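Trehalose-6-phosphate phosphatase related protein (PDB 1U02) removes the phosphate from trehalose 6-phosphate to release free trehalose, with magnesium as cofactor. Local coordinates at residues I4-D9 / S33-R38; P14-M17 / E21-A24; E51-L56 / I60-Y65; E94-W99 / E135-I140; F141-Y146 / I152-P157. One frame throughout, in Å; residues are numbered along the deposited sequence.

Contacts 1, 2 and 3 belong to the larger alpha/beta core and contacts 4 and 5 to the smaller unit built on a four-stranded antiparallel sheet. Contacts 1 and 3 are buried and apolar, each laying a helix on the same mixed sheet. Contact 2 lies nearer the surface, in the loop between the strand and helix of contact 1; a sodium ion and waters supply its chemistry, and Asp-9 of contact 1 shares that ion. Contact 4, also apolar, packs one helix on another, whereas contact 5 is a partly exposed hairpin held by backbone hydrogen bonds and a salt bridge. Helix 127-141 leads from contact 4 directly into contact 5.

Contact 1. Residues I4-D9 / S33-R38; sequences IFLDYD and SDLKER. With MG (magnesium ion), chain B; NA (sodium ion), chain C.
The first beta-alpha-beta unit of the HAD-type core is packed together where Leu-35 of helix 26-38 meets Ile-4 and Leu-6 of strand 3-7. Leu-35 CG stands anti to the backbone N (chi1 -171°), carrying CD2 down to the sheet, where that one methyl meets Ile-4 CD1 at 3.8 Å and Leu-6 CD1 at 4.0 Å, both tip to tip. Branched aliphatic residues suit this place: alternate strand residues, Ile-4 and Leu-6, face the helix and offer it methyls alone. At the end of the strand and in the loop just after it lie the metal ligands. Asp-7, the nucleophile by similarity, binds the magnesium ion through OD2 at 2.1 Å, and the carbonyl O of Asp-9 binds it at 2.0 Å; three waters and Asp-179 complete the site. The other oxygen, Asp-7 OD1, accepts a hydrogen bond from water 1 at 2.9 Å and forms a salt bridge with Lys-161. The end of Lys-36 leads away from strand 3-7; its NZ forms a salt bridge with Glu-37 OE2 at 2.7 Å and also bonds Ser-33 O. Strand 3-7 runs between strands 40-44 and 174-178, and Leu-219 of helix 212-229 packs on Ile-4 and Leu-6.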
# COMPACT_ATOMS: atom_id res chain seq x y z
N ILE A 4 3.93 -14.60 -4.38
CA ILE A 4 2.61 -13.99 -4.27
C ILE A 4 2.79 -12.60 -3.68
O ILE A 4 3.42 -12.42 -2.64
CB ILE A 4 1.64 -14.82 -3.40
CG1 ILE A 4 0.27 -14.13 -3.37
CG2 ILE A 4 2.18 -14.98 -2.00
CD1 ILE A 4 -0.83 -14.99 -2.80
N PHE A 5 2.25 -11.61 -4.38
CA PHE A 5 2.33 -10.21 -3.99
C PHE A 5 0.91 -9.75 -3.69
O PHE A 5 0.05 -9.77 -4.58
CB PHE A 5 2.93 -9.39 -5.13
CG PHE A 5 4.34 -9.76 -5.47
CD1 PHE A 5 5.41 -9.13 -4.83
CD2 PHE A 5 4.61 -10.74 -6.42
CE1 PHE A 5 6.73 -9.45 -5.14
CE2 PHE A 5 5.94 -11.08 -6.75
CZ PHE A 5 7.00 -10.44 -6.10
N LEU A 6 0.66 -9.33 -2.46
CA LEU A 6 -0.67 -8.91 -2.06
C LEU A 6 -0.73 -7.48 -1.54
O LEU A 6 0.01 -7.12 -0.64
CB LEU A 6 -1.20 -9.84 -0.97
CG LEU A 6 -1.18 -11.34 -1.23
CD1 LEU A 6 -1.41 -12.11 0.07
CD2 LEU A 6 -2.24 -11.68 -2.27
N ASP A 7 -1.63 -6.69 -2.11
CA ASP A 7 -1.85 -5.32 -1.64
C ASP A 7 -2.55 -5.52 -0.30
O ASP A 7 -3.13 -6.58 -0.06
CB ASP A 7 -2.76 -4.57 -2.62
CG ASP A 7 -3.24 -3.24 -2.06
OD1 ASP A 7 -2.41 -2.40 -1.68
OD2 ASP A 7 -4.47 -3.03 -2.02
N TYR A 8 -2.52 -4.52 0.57
CA TYR A 8 -3.15 -4.64 1.88
C TYR A 8 -4.54 -3.98 1.94
O TYR A 8 -5.56 -4.66 1.97
CB TYR A 8 -2.24 -4.03 2.96
CG TYR A 8 -2.67 -4.35 4.37
CD1 TYR A 8 -2.58 -5.65 4.88
CD2 TYR A 8 -3.18 -3.35 5.20
CE1 TYR A 8 -3.00 -5.95 6.17
CE2 TYR A 8 -3.61 -3.65 6.51
CZ TYR A 8 -3.51 -4.95 6.98
OH TYR A 8 -3.93 -5.26 8.26
N ASP A 9 -4.56 -2.64 1.96
CA ASP A 9 -5.83 -1.92 2.04
C ASP A 9 -6.74 -2.14 0.84
O ASP A 9 -6.33 -1.95 -0.31
CB ASP A 9 -5.57 -0.43 2.24
CG ASP A 9 -4.81 -0.15 3.51
OD1 ASP A 9 -5.36 -0.44 4.60
OD2 ASP A 9 -3.67 0.32 3.42
N SER A 33 -0.54 -16.50 7.75
CA SER A 33 0.40 -17.34 8.49
C SER A 33 0.58 -18.65 7.72
O SER A 33 1.71 -19.11 7.51
CB SER A 33 -0.14 -17.64 9.89
OG SER A 33 0.70 -18.56 10.58
N ASP A 34 -0.53 -19.24 7.28
CA ASP A 34 -0.48 -20.49 6.53
C ASP A 34 0.15 -20.29 5.16
O ASP A 34 1.04 -21.02 4.75
CB ASP A 34 -1.89 -21.06 6.33
CG ASP A 34 -2.49 -21.61 7.61
OD1 ASP A 34 -1.74 -21.77 8.60
OD2 ASP A 34 -3.70 -21.90 7.61
N LEU A 35 -0.33 -19.27 4.45
CA LEU A 35 0.15 -18.97 3.11
C LEU A 35 1.67 -18.77 3.02
O LEU A 35 2.30 -19.29 2.10
CB LEU A 35 -0.56 -17.73 2.59
CG LEU A 35 -0.35 -17.36 1.12
CD1 LEU A 35 -1.00 -18.40 0.22
CD2 LEU A 35 -0.93 -15.98 0.85
N LYS A 36 2.25 -18.03 3.96
CA LYS A 36 3.69 -17.76 3.93
C LYS A 36 4.54 -19.01 4.13
O LYS A 36 5.73 -19.00 3.84
CB LYS A 36 4.05 -16.69 4.97
CG LYS A 36 3.96 -17.12 6.43
CD LYS A 36 5.32 -17.53 6.98
CE LYS A 36 5.31 -17.64 8.50
NZ LYS A 36 4.31 -18.64 8.99
N GLU A 37 3.92 -20.07 4.62
CA GLU A 37 4.63 -21.33 4.82
C GLU A 37 4.82 -22.05 3.49
O GLU A 37 5.77 -22.82 3.32
CB GLU A 37 3.85 -22.24 5.77
CG GLU A 37 3.84 -21.77 7.21
CD GLU A 37 5.21 -21.86 7.85
OE1 GLU A 37 5.76 -22.98 7.90
OE2 GLU A 37 5.74 -20.82 8.30
N ARG A 38 3.92 -21.79 2.54
CA ARG A 38 3.99 -22.46 1.24
C ARG A 38 4.45 -21.60 0.08
O ARG A 38 4.90 -22.12 -0.93
CB ARG A 38 2.63 -23.07 0.89
CG ARG A 38 2.13 -24.12 1.88
CD ARG A 38 0.81 -24.72 1.41
NE ARG A 38 0.21 -25.62 2.39
CZ ARG A 38 0.71 -26.80 2.75
NH1 ARG A 38 1.84 -27.25 2.19
NH2 ARG A 38 0.09 -27.54 3.65
MG MG B . -5.39 -1.16 -1.95
NA NA C . -7.88 -0.04 5.37
O HOH W 1 -4.00 -0.24 -0.69
O HOH W 2 -6.60 0.49 -1.87
O HOH W 3 -4.14 -0.43 -3.50
O HOH W 4 -8.84 2.25 4.88

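Contact 2. Residues P14-M17 / E21-A24; sequences PIIM and ESYA. With NA (sodium ion), chain C.
A sodium site in the loop between strand 3-7 and helix 26-38 brings Pro-14 and Ile-16 up to Ser-22. The ion is bound by the carbonyl O of Pro-14 at 2.9 Å, by Ser-22 OG at 2.7 Å and by water 4 at 2.5 Å, with Asp-9 as a further ligand. A proline, which has no N-H to donate, still offers its carbonyl O to the ion. Water 5 bridges the same two ligands, donating to Pro-14 O at 2.8 Å and bonding Ser-22 OG at 3.0 Å, while water 4 accepts from Ile-16 N. Ile-16 lies against one flank of the site: with CG1 held between backbone N and carbonyl carbon (chi1 55°), its CD1 lies 3.5 Å from Ser-22 OG and 4.2 Å from Glu-21 CB, crossing the glutamate at about a right angle. With an alanine here the CG1-CD1 arm is gone, and Ser-22 OG and Glu-21 CB are likely to lose their apolar neighbour, opening a gap beside the ion. Ser-22 is the centre of an inverse gamma turn, in which Tyr-23 N bonds Glu-21 O at 2.7 Å. Beyond it, Ala-24 shares a backbone bond with Phe-55 of helix 49-55, whose ring meets that of Tyr-23 edge-to-face.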
# COMPACT_ATOMS: atom_id res chain seq x y z
N PRO A 14 -10.74 -4.29 4.48
CA PRO A 14 -11.58 -3.31 3.80
C PRO A 14 -11.06 -1.88 3.96
O PRO A 14 -10.26 -1.59 4.86
CB PRO A 14 -12.94 -3.48 4.49
CG PRO A 14 -12.54 -3.79 5.90
CD PRO A 14 -11.38 -4.77 5.72
N ILE A 15 -11.50 -1.00 3.07
CA ILE A 15 -11.12 0.40 3.14
C ILE A 15 -12.08 0.96 4.17
O ILE A 15 -13.29 0.72 4.09
CB ILE A 15 -11.37 1.11 1.79
CG1 ILE A 15 -10.48 0.49 0.71
CG2 ILE A 15 -11.08 2.60 1.92
CD1 ILE A 15 -9.00 0.69 0.97
N ILE A 16 -11.56 1.68 5.17
CA ILE A 16 -12.42 2.25 6.20
C ILE A 16 -12.12 3.74 6.39
O ILE A 16 -11.10 4.25 5.90
CB ILE A 16 -12.25 1.52 7.55
CG1 ILE A 16 -10.78 1.50 7.96
CG2 ILE A 16 -12.79 0.09 7.44
CD1 ILE A 16 -10.54 0.85 9.30
N MSE A 17 -13.01 4.44 7.09
CA MSE A 17 -12.83 5.87 7.31
C MSE A 17 -11.64 6.20 8.23
O MSE A 17 -11.06 7.28 8.12
CB MSE A 17 -14.11 6.49 7.88
CG MSE A 17 -14.06 8.01 7.99
SE MSE A 17 -13.80 8.87 6.26
CE MSE A 17 -15.65 9.20 5.80
N GLU A 21 -6.84 2.22 12.09
CA GLU A 21 -7.41 1.07 12.79
C GLU A 21 -7.34 -0.25 12.02
O GLU A 21 -7.77 -1.29 12.52
CB GLU A 21 -8.89 1.35 13.11
CG GLU A 21 -9.15 2.61 13.93
CD GLU A 21 -10.63 2.84 14.19
OE1 GLU A 21 -11.43 1.93 13.87
OE2 GLU A 21 -11.01 3.91 14.70
N SER A 22 -6.79 -0.23 10.81
CA SER A 22 -6.74 -1.42 9.97
C SER A 22 -5.82 -2.58 10.36
O SER A 22 -5.07 -3.10 9.52
CB SER A 22 -6.45 -1.01 8.53
OG SER A 22 -7.47 -0.14 8.06
N TYR A 23 -5.90 -3.00 11.62
CA TYR A 23 -5.11 -4.13 12.09
C TYR A 23 -5.76 -5.41 11.57
O TYR A 23 -6.98 -5.48 11.44
CB TYR A 23 -5.08 -4.15 13.61
CG TYR A 23 -4.14 -3.12 14.18
CD1 TYR A 23 -2.94 -3.50 14.76
CD2 TYR A 23 -4.45 -1.76 14.12
CE1 TYR A 23 -2.07 -2.55 15.28
CE2 TYR A 23 -3.58 -0.81 14.63
CZ TYR A 23 -2.39 -1.21 15.22
OH TYR A 23 -1.54 -0.28 15.75
N ALA A 24 -4.94 -6.42 11.27
CA ALA A 24 -5.46 -7.68 10.76
C ALA A 24 -6.16 -8.46 11.87
O ALA A 24 -5.65 -8.55 12.99
CB ALA A 24 -4.31 -8.52 10.21
NA NA C . -7.88 -0.04 5.37
O HOH W 5 -9.49 -2.33 7.50
O HOH W 4 -8.84 2.25 4.88

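Contact 3. Residues E51-L56 / I60-Y65; sequences EISRFL and INMICY
Ser-53 OG, 4.0 Å from the CE methyl of Met-62, is the polar atom gripped by two groups: it hydrogen-bonds the carbonyl O of Pro-49, one turn back in the helix, and Lys-71 NZ on strand 69-72. A serine suits this place, small enough to lie beside the methyl and polar enough to meet the lysine. Inward of it the contact turns apolar. Met-62, present as selenomethionine, has CG between its backbone N and carbonyl carbon (chi1 55°) and bends at its last torsion (chi3 80°), so that both SE and CE lie along Ile-52; the two side chains run alongside one another, heading opposite ways. SE reaches Ile-52 CB at 3.8 Å, and CE meets the CG2 branch at 3.9 Å. The other branch, Ile-52 CG1, approaches Cys-64 SG at 4.5 Å. A long, flexible side chain (a thioether in the native methionine) and a beta-branched residue thus fill the space between helix and strand, whose short axes pass 10.4 Å apart at 138°. Within the helix, Leu-56 N bonds Ile-52 O at 2.7 Å just as the chain leaves helical form. The contact closes the beta-alpha-beta unit of strand 40-44, helix 49-55 and strand 61-64; strand 61-64 lies between parallel strand 40-44 and antiparallel strand 69-72, while Ile-52 also packs against Tyr-8 beyond strand 3-7.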
# COMPACT_ATOMS: atom_id res chain seq x y z
N GLU A 51 3.87 0.42 9.92
CA GLU A 51 2.43 0.16 9.91
C GLU A 51 2.10 -1.30 9.65
O GLU A 51 1.38 -1.93 10.42
CB GLU A 51 1.73 1.03 8.86
CG GLU A 51 1.53 2.47 9.28
CD GLU A 51 0.97 3.33 8.16
OE1 GLU A 51 1.67 3.51 7.14
OE2 GLU A 51 -0.18 3.83 8.29
N ILE A 52 2.62 -1.85 8.56
CA ILE A 52 2.33 -3.24 8.25
C ILE A 52 2.84 -4.18 9.34
O ILE A 52 2.18 -5.16 9.67
CB ILE A 52 2.94 -3.66 6.90
CG1 ILE A 52 2.39 -2.75 5.79
CG2 ILE A 52 2.57 -5.11 6.57
CD1 ILE A 52 0.88 -2.86 5.60
N SER A 53 4.00 -3.85 9.90
CA SER A 53 4.60 -4.66 10.96
C SER A 53 3.69 -4.78 12.18
O SER A 53 3.64 -5.83 12.81
CB SER A 53 5.97 -4.10 11.36
OG SER A 53 6.91 -4.30 10.32
N ARG A 54 2.98 -3.71 12.53
CA ARG A 54 2.08 -3.81 13.67
C ARG A 54 0.70 -4.31 13.23
O ARG A 54 0.04 -5.02 13.99
CB ARG A 54 1.97 -2.49 14.43
CG ARG A 54 1.43 -1.29 13.67
CD ARG A 54 1.39 -0.08 14.62
NE ARG A 54 0.80 1.10 14.01
CZ ARG A 54 1.50 2.08 13.44
NH1 ARG A 54 2.82 2.02 13.40
NH2 ARG A 54 0.87 3.12 12.91
N PHE A 55 0.27 -3.96 12.02
CA PHE A 55 -1.03 -4.43 11.52
C PHE A 55 -1.03 -5.94 11.32
O PHE A 55 -2.00 -6.62 11.65
CB PHE A 55 -1.37 -3.82 10.15
CG PHE A 55 -1.80 -2.37 10.19
CD1 PHE A 55 -2.35 -1.81 11.35
CD2 PHE A 55 -1.73 -1.60 9.04
CE1 PHE A 55 -2.81 -0.48 11.34
CE2 PHE A 55 -2.18 -0.28 9.02
CZ PHE A 55 -2.72 0.28 10.17
N LEU A 56 0.06 -6.44 10.74
CA LEU A 56 0.21 -7.86 10.41
C LEU A 56 1.56 -8.35 10.93
O LEU A 56 2.49 -8.55 10.15
CB LEU A 56 0.17 -8.00 8.89
CG LEU A 56 0.04 -9.35 8.21
CD1 LEU A 56 -1.38 -9.87 8.42
CD2 LEU A 56 0.32 -9.20 6.71
N ILE A 60 6.84 -12.16 7.16
CA ILE A 60 6.67 -12.06 5.72
C ILE A 60 7.45 -10.86 5.21
O ILE A 60 7.80 -9.98 5.99
CB ILE A 60 5.18 -11.87 5.30
CG1 ILE A 60 4.45 -10.98 6.31
CG2 ILE A 60 4.49 -13.22 5.16
CD1 ILE A 60 4.82 -9.54 6.25
N ASN A 61 7.72 -10.84 3.91
CA ASN A 61 8.44 -9.74 3.30
C ASN A 61 7.45 -8.66 2.88
O ASN A 61 6.25 -8.91 2.74
CB ASN A 61 9.23 -10.22 2.08
CG ASN A 61 10.40 -11.11 2.46
OD1 ASN A 61 11.08 -10.86 3.46
ND2 ASN A 61 10.64 -12.14 1.67
N MSE A 62 7.95 -7.45 2.68
CA MSE A 62 7.07 -6.37 2.28
C MSE A 62 7.75 -5.29 1.45
O MSE A 62 8.93 -4.99 1.63
CB MSE A 62 6.41 -5.75 3.52
CG MSE A 62 7.39 -5.27 4.58
SE MSE A 62 6.53 -4.71 6.24
CE MSE A 62 6.23 -6.44 7.04
N ILE A 63 6.97 -4.75 0.52
CA ILE A 63 7.41 -3.67 -0.34
C ILE A 63 6.49 -2.54 0.13
O ILE A 63 5.29 -2.59 -0.10
CB ILE A 63 7.16 -3.99 -1.84
CG1 ILE A 63 8.05 -5.15 -2.28
CG2 ILE A 63 7.45 -2.76 -2.69
CD1 ILE A 63 7.76 -5.65 -3.68
N CYS A 64 7.06 -1.54 0.81
CA CYS A 64 6.27 -0.43 1.34
C CYS A 64 6.47 0.89 0.59
O CYS A 64 7.37 1.01 -0.23
CB CYS A 64 6.61 -0.23 2.82
SG CYS A 64 6.27 -1.71 3.82
N TYR A 65 5.62 1.87 0.90
CA TYR A 65 5.68 3.18 0.25
C TYR A 65 5.67 3.03 -1.27
O TYR A 65 6.36 3.77 -1.98
CB TYR A 65 6.95 3.93 0.67
CG TYR A 65 7.09 4.25 2.14
CD1 TYR A 65 6.21 5.12 2.78
CD2 TYR A 65 8.14 3.72 2.88
CE1 TYR A 65 6.37 5.47 4.12
CE2 TYR A 65 8.32 4.06 4.23
CZ TYR A 65 7.43 4.94 4.83
OH TYR A 65 7.63 5.31 6.14

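Contact 4. Residues E94-W99 / E135-I140; sequences EDTRSW and EEIARI
Ile-137 presents CG1 to both Thr-96 and Trp-99, and each meets it differently. Thr-96 and Ile-137 meet tip to tip, with Thr-96 CG2 3.8 Å from Ile-137 CG1 and 4.0 Å from CD1. Trp-99 instead passes alongside Ile-137, pointing the other way, and its CH2 reaches the same CG1 obliquely at 3.6 Å. Ile-137 has CG1 anti to its carbonyl carbon (chi1 -73°), which presents this branch to both partners. The indole is itself held beneath Thr-96, whose CB stands 3.7 Å above the ring centre. A type I turn from Thr-96 to Trp-99 brings the indole back under Thr-96: Trp-99 N bonds Thr-96 O at 2.9 Å where helix 86-96 gives way to helix 99-102. These helices and helix 127-141 belong to the smaller alpha/beta unit, consistent with the cap of HAD phosphatases. A threonine serves both needs here, since its methyl packs while OG1 hydrogen-bonds Ile-92 O and Tyr-117 OH. The broad indole also touches Leu-130 and Ile-134 and forms a cation-pi contact with Arg-133.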
# COMPACT_ATOMS: atom_id res chain seq x y z
N GLU A 94 6.37 18.79 10.30
CA GLU A 94 6.51 19.90 11.24
C GLU A 94 5.88 21.18 10.72
O GLU A 94 5.21 21.90 11.46
CB GLU A 94 7.99 20.14 11.56
CG GLU A 94 8.24 21.33 12.48
CD GLU A 94 7.33 21.33 13.70
OE1 GLU A 94 7.27 20.30 14.41
OE2 GLU A 94 6.69 22.37 13.96
N ASP A 95 6.07 21.45 9.43
CA ASP A 95 5.53 22.67 8.85
C ASP A 95 4.05 22.60 8.49
O ASP A 95 3.42 23.63 8.28
CB ASP A 95 6.34 23.08 7.61
CG ASP A 95 7.81 23.36 7.94
OD1 ASP A 95 8.13 23.68 9.10
OD2 ASP A 95 8.66 23.27 7.02
N THR A 96 3.48 21.40 8.43
CA THR A 96 2.07 21.30 8.06
C THR A 96 1.14 20.70 9.11
O THR A 96 -0.08 20.72 8.94
CB THR A 96 1.91 20.47 6.75
OG1 THR A 96 2.33 19.12 6.98
CG2 THR A 96 2.74 21.08 5.63
N ARG A 97 1.69 20.17 10.20
CA ARG A 97 0.85 19.55 11.22
C ARG A 97 -0.23 20.47 11.79
O ARG A 97 -1.30 20.00 12.19
CB ARG A 97 1.71 19.01 12.38
CG ARG A 97 2.29 20.07 13.28
CD ARG A 97 3.12 19.43 14.39
NE ARG A 97 3.75 20.43 15.25
CZ ARG A 97 3.08 21.22 16.09
NH1 ARG A 97 1.76 21.13 16.19
NH2 ARG A 97 3.74 22.11 16.82
N SER A 98 0.03 21.77 11.82
CA SER A 98 -0.94 22.72 12.35
C SER A 98 -2.18 22.89 11.47
O SER A 98 -3.16 23.50 11.89
CB SER A 98 -0.28 24.09 12.57
OG SER A 98 0.02 24.70 11.33
N TRP A 99 -2.14 22.36 10.25
CA TRP A 99 -3.28 22.49 9.35
C TRP A 99 -4.53 21.77 9.87
O TRP A 99 -5.63 22.03 9.39
CB TRP A 99 -2.93 21.97 7.95
CG TRP A 99 -1.88 22.79 7.25
CD1 TRP A 99 -1.29 23.94 7.70
CD2 TRP A 99 -1.30 22.51 5.97
NE1 TRP A 99 -0.37 24.39 6.78
CE2 TRP A 99 -0.35 23.53 5.71
CE3 TRP A 99 -1.47 21.50 5.02
CZ2 TRP A 99 0.41 23.56 4.54
CZ3 TRP A 99 -0.72 21.53 3.85
CH2 TRP A 99 0.21 22.55 3.62
N GLU A 135 0.24 21.12 -2.65
CA GLU A 135 1.05 21.15 -3.87
C GLU A 135 2.21 22.13 -3.72
O GLU A 135 3.29 21.90 -4.26
CB GLU A 135 0.16 21.51 -5.06
CG GLU A 135 -1.01 20.55 -5.20
CD GLU A 135 -1.98 20.92 -6.30
OE1 GLU A 135 -2.27 22.12 -6.46
OE2 GLU A 135 -2.46 20.00 -7.00
N GLU A 136 1.99 23.21 -2.98
CA GLU A 136 3.03 24.21 -2.76
C GLU A 136 4.15 23.59 -1.92
O GLU A 136 5.33 23.76 -2.20
CB GLU A 136 2.45 25.44 -2.05
CG GLU A 136 3.47 26.52 -1.72
CD GLU A 136 2.82 27.77 -1.15
OE1 GLU A 136 2.11 27.66 -0.12
OE2 GLU A 136 3.01 28.86 -1.73
N ILE A 137 3.76 22.85 -0.88
CA ILE A 137 4.73 22.19 -0.03
C ILE A 137 5.52 21.18 -0.87
O ILE A 137 6.74 21.05 -0.71
CB ILE A 137 4.04 21.46 1.14
CG1 ILE A 137 3.55 22.49 2.16
CG2 ILE A 137 5.01 20.50 1.82
CD1 ILE A 137 4.68 23.26 2.84
N ALA A 138 4.83 20.48 -1.75
CA ALA A 138 5.46 19.49 -2.61
C ALA A 138 6.54 20.13 -3.49
O ALA A 138 7.63 19.57 -3.66
CB ALA A 138 4.42 18.81 -3.48
N ARG A 139 6.24 21.29 -4.05
CA ARG A 139 7.20 21.97 -4.91
C ARG A 139 8.38 22.48 -4.08
O ARG A 139 9.53 22.37 -4.49
CB ARG A 139 6.54 23.14 -5.65
CG ARG A 139 5.29 22.73 -6.41
CD ARG A 139 4.79 23.82 -7.35
NE ARG A 139 3.45 23.51 -7.84
CZ ARG A 139 2.33 23.81 -7.19
NH1 ARG A 139 2.38 24.43 -6.02
NH2 ARG A 139 1.15 23.48 -7.70
N ILE A 140 8.08 23.01 -2.90
CA ILE A 140 9.13 23.53 -2.03
C ILE A 140 10.14 22.46 -1.64
O ILE A 140 11.35 22.67 -1.74
CB ILE A 140 8.52 24.13 -0.75
CG1 ILE A 140 7.66 25.35 -1.12
CG2 ILE A 140 9.63 24.52 0.22
CD1 ILE A 140 6.83 25.88 0.04

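Contact 5. Residues F141-Y146 / I152-P157; sequences FGVETY and IELRVP
Arg-155 crosses from its own strand to both Glu-144 and Tyr-146. Its CB points to the sheet face they share, and CG, set between the backbone N and carbonyl carbon (chi1 60°), lies 3.8 Å from Glu-144 O. CD passes near Tyr-146 CB. NE donates to Glu-144 OE2 at 2.8 Å and NH2 to the same oxygen at 3.0 Å, a side-on salt bridge close to the guanidinium plane although the carboxylate is turned 60° from it. NH1 reaches Tyr-146 CD1 at 3.5 Å, with the tyrosine carbon over one face of the guanidinium and the two planes 21° apart. The arginine thus engages one carboxylate oxygen, while OE1 is taken by Gly-158 N, and passes obliquely by Tyr-146 CG and CD1. A leucine here would probably leave Glu-144 OE2 without its charged mate and let the Tyr-146 ring turn more freely. The antiparallel hairpin has paired backbone bonds: Glu-144 N to Arg-155 O at 3.0 Å and Tyr-146 N to Glu-153 O at 2.8 Å, each with its return. The Tyr-146 side chain lies about 8 Å from the magnesium ion, so this hairpin face looks toward the active site. Gly-142 ends helix 127-141 in a Schellman motif, just ahead of strand 144-147. Thr-145 and Leu-154 turn to the opposite face, against Ala-138 of that helix, and strand 151-155 bonds onward to strand 114-118, leaving strand 144-147 at the edge.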
# COMPACT_ATOMS: atom_id res chain seq x y z
N PHE A 141 9.65 21.29 -1.22
CA PHE A 141 10.51 20.21 -0.79
C PHE A 141 10.94 19.24 -1.88
O PHE A 141 11.74 18.33 -1.62
CB PHE A 141 9.83 19.44 0.33
CG PHE A 141 9.75 20.21 1.62
CD1 PHE A 141 10.79 20.16 2.54
CD2 PHE A 141 8.64 21.01 1.89
CE1 PHE A 141 10.73 20.90 3.72
CE2 PHE A 141 8.57 21.75 3.06
CZ PHE A 141 9.62 21.70 3.98
N GLY A 142 10.42 19.42 -3.08
CA GLY A 142 10.79 18.55 -4.17
C GLY A 142 10.28 17.13 -4.03
O GLY A 142 10.97 16.17 -4.36
N VAL A 143 9.06 16.99 -3.51
CA VAL A 143 8.47 15.67 -3.37
C VAL A 143 7.31 15.53 -4.34
O VAL A 143 6.95 16.49 -5.03
CB VAL A 143 7.99 15.39 -1.92
CG1 VAL A 143 9.20 15.19 -1.02
CG2 VAL A 143 7.14 16.54 -1.42
N GLU A 144 6.75 14.33 -4.39
CA GLU A 144 5.67 14.01 -5.31
C GLU A 144 4.30 13.96 -4.63
O GLU A 144 4.19 13.55 -3.47
CB GLU A 144 6.01 12.68 -5.97
CG GLU A 144 4.95 12.04 -6.84
CD GLU A 144 5.46 10.73 -7.43
OE1 GLU A 144 6.45 10.78 -8.19
OE2 GLU A 144 4.88 9.66 -7.13
N THR A 145 3.27 14.36 -5.36
CA THR A 145 1.91 14.37 -4.82
C THR A 145 1.04 13.28 -5.46
O THR A 145 0.99 13.15 -6.68
CB THR A 145 1.23 15.74 -5.04
OG1 THR A 145 2.06 16.79 -4.50
CG2 THR A 145 -0.11 15.79 -4.33
N TYR A 146 0.34 12.52 -4.62
CA TYR A 146 -0.56 11.46 -5.09
C TYR A 146 -1.98 11.82 -4.66
O TYR A 146 -2.20 12.23 -3.51
CB TYR A 146 -0.18 10.11 -4.47
CG TYR A 146 -1.19 9.03 -4.75
CD1 TYR A 146 -1.26 8.41 -6.00
CD2 TYR A 146 -2.12 8.65 -3.78
CE1 TYR A 146 -2.22 7.44 -6.27
CE2 TYR A 146 -3.09 7.68 -4.05
CZ TYR A 146 -3.13 7.08 -5.30
OH TYR A 146 -4.08 6.13 -5.57
N ILE A 152 -4.74 12.68 -0.15
CA ILE A 152 -3.70 13.39 -0.87
C ILE A 152 -2.44 13.05 -0.09
O ILE A 152 -2.34 13.33 1.10
CB ILE A 152 -3.91 14.92 -0.88
CG1 ILE A 152 -5.23 15.28 -1.58
CG2 ILE A 152 -2.74 15.59 -1.62
CD1 ILE A 152 -5.49 16.77 -1.66
N GLU A 153 -1.47 12.44 -0.76
CA GLU A 153 -0.25 12.04 -0.08
C GLU A 153 1.01 12.57 -0.73
O GLU A 153 1.13 12.58 -1.96
CB GLU A 153 -0.16 10.51 -0.01
CG GLU A 153 1.02 9.99 0.81
CD GLU A 153 1.10 8.46 0.88
OE1 GLU A 153 1.42 7.82 -0.15
OE2 GLU A 153 0.83 7.90 1.96
N LEU A 154 1.93 13.04 0.10
CA LEU A 154 3.23 13.52 -0.36
C LEU A 154 4.15 12.33 -0.19
O LEU A 154 4.19 11.73 0.89
CB LEU A 154 3.71 14.69 0.50
CG LEU A 154 2.87 15.96 0.35
CD1 LEU A 154 3.47 17.07 1.20
CD2 LEU A 154 2.83 16.36 -1.12
N ARG A 155 4.88 11.99 -1.23
CA ARG A 155 5.75 10.84 -1.16
C ARG A 155 7.04 11.02 -1.96
O ARG A 155 7.27 12.07 -2.56
CB ARG A 155 4.98 9.61 -1.67
CG ARG A 155 4.50 9.75 -3.10
CD ARG A 155 3.53 8.65 -3.52
NE ARG A 155 3.39 8.61 -4.97
CZ ARG A 155 2.58 7.79 -5.64
NH1 ARG A 155 1.80 6.94 -5.00
NH2 ARG A 155 2.56 7.83 -6.97
N VAL A 156 7.88 9.99 -1.95
CA VAL A 156 9.15 10.03 -2.68
C VAL A 156 8.87 10.02 -4.19
O VAL A 156 8.12 9.18 -4.68
CB VAL A 156 10.04 8.81 -2.31
CG1 VAL A 156 11.27 8.77 -3.21
CG2 VAL A 156 10.46 8.90 -0.85
N PRO A 157 9.47 10.95 -4.94
CA PRO A 157 9.24 10.98 -6.38
C PRO A 157 9.59 9.66 -7.08
O PRO A 157 10.57 9.00 -6.74
CB PRO A 157 10.13 12.13 -6.86
CG PRO A 157 10.15 13.06 -5.67
CD PRO A 157 10.32 12.08 -4.51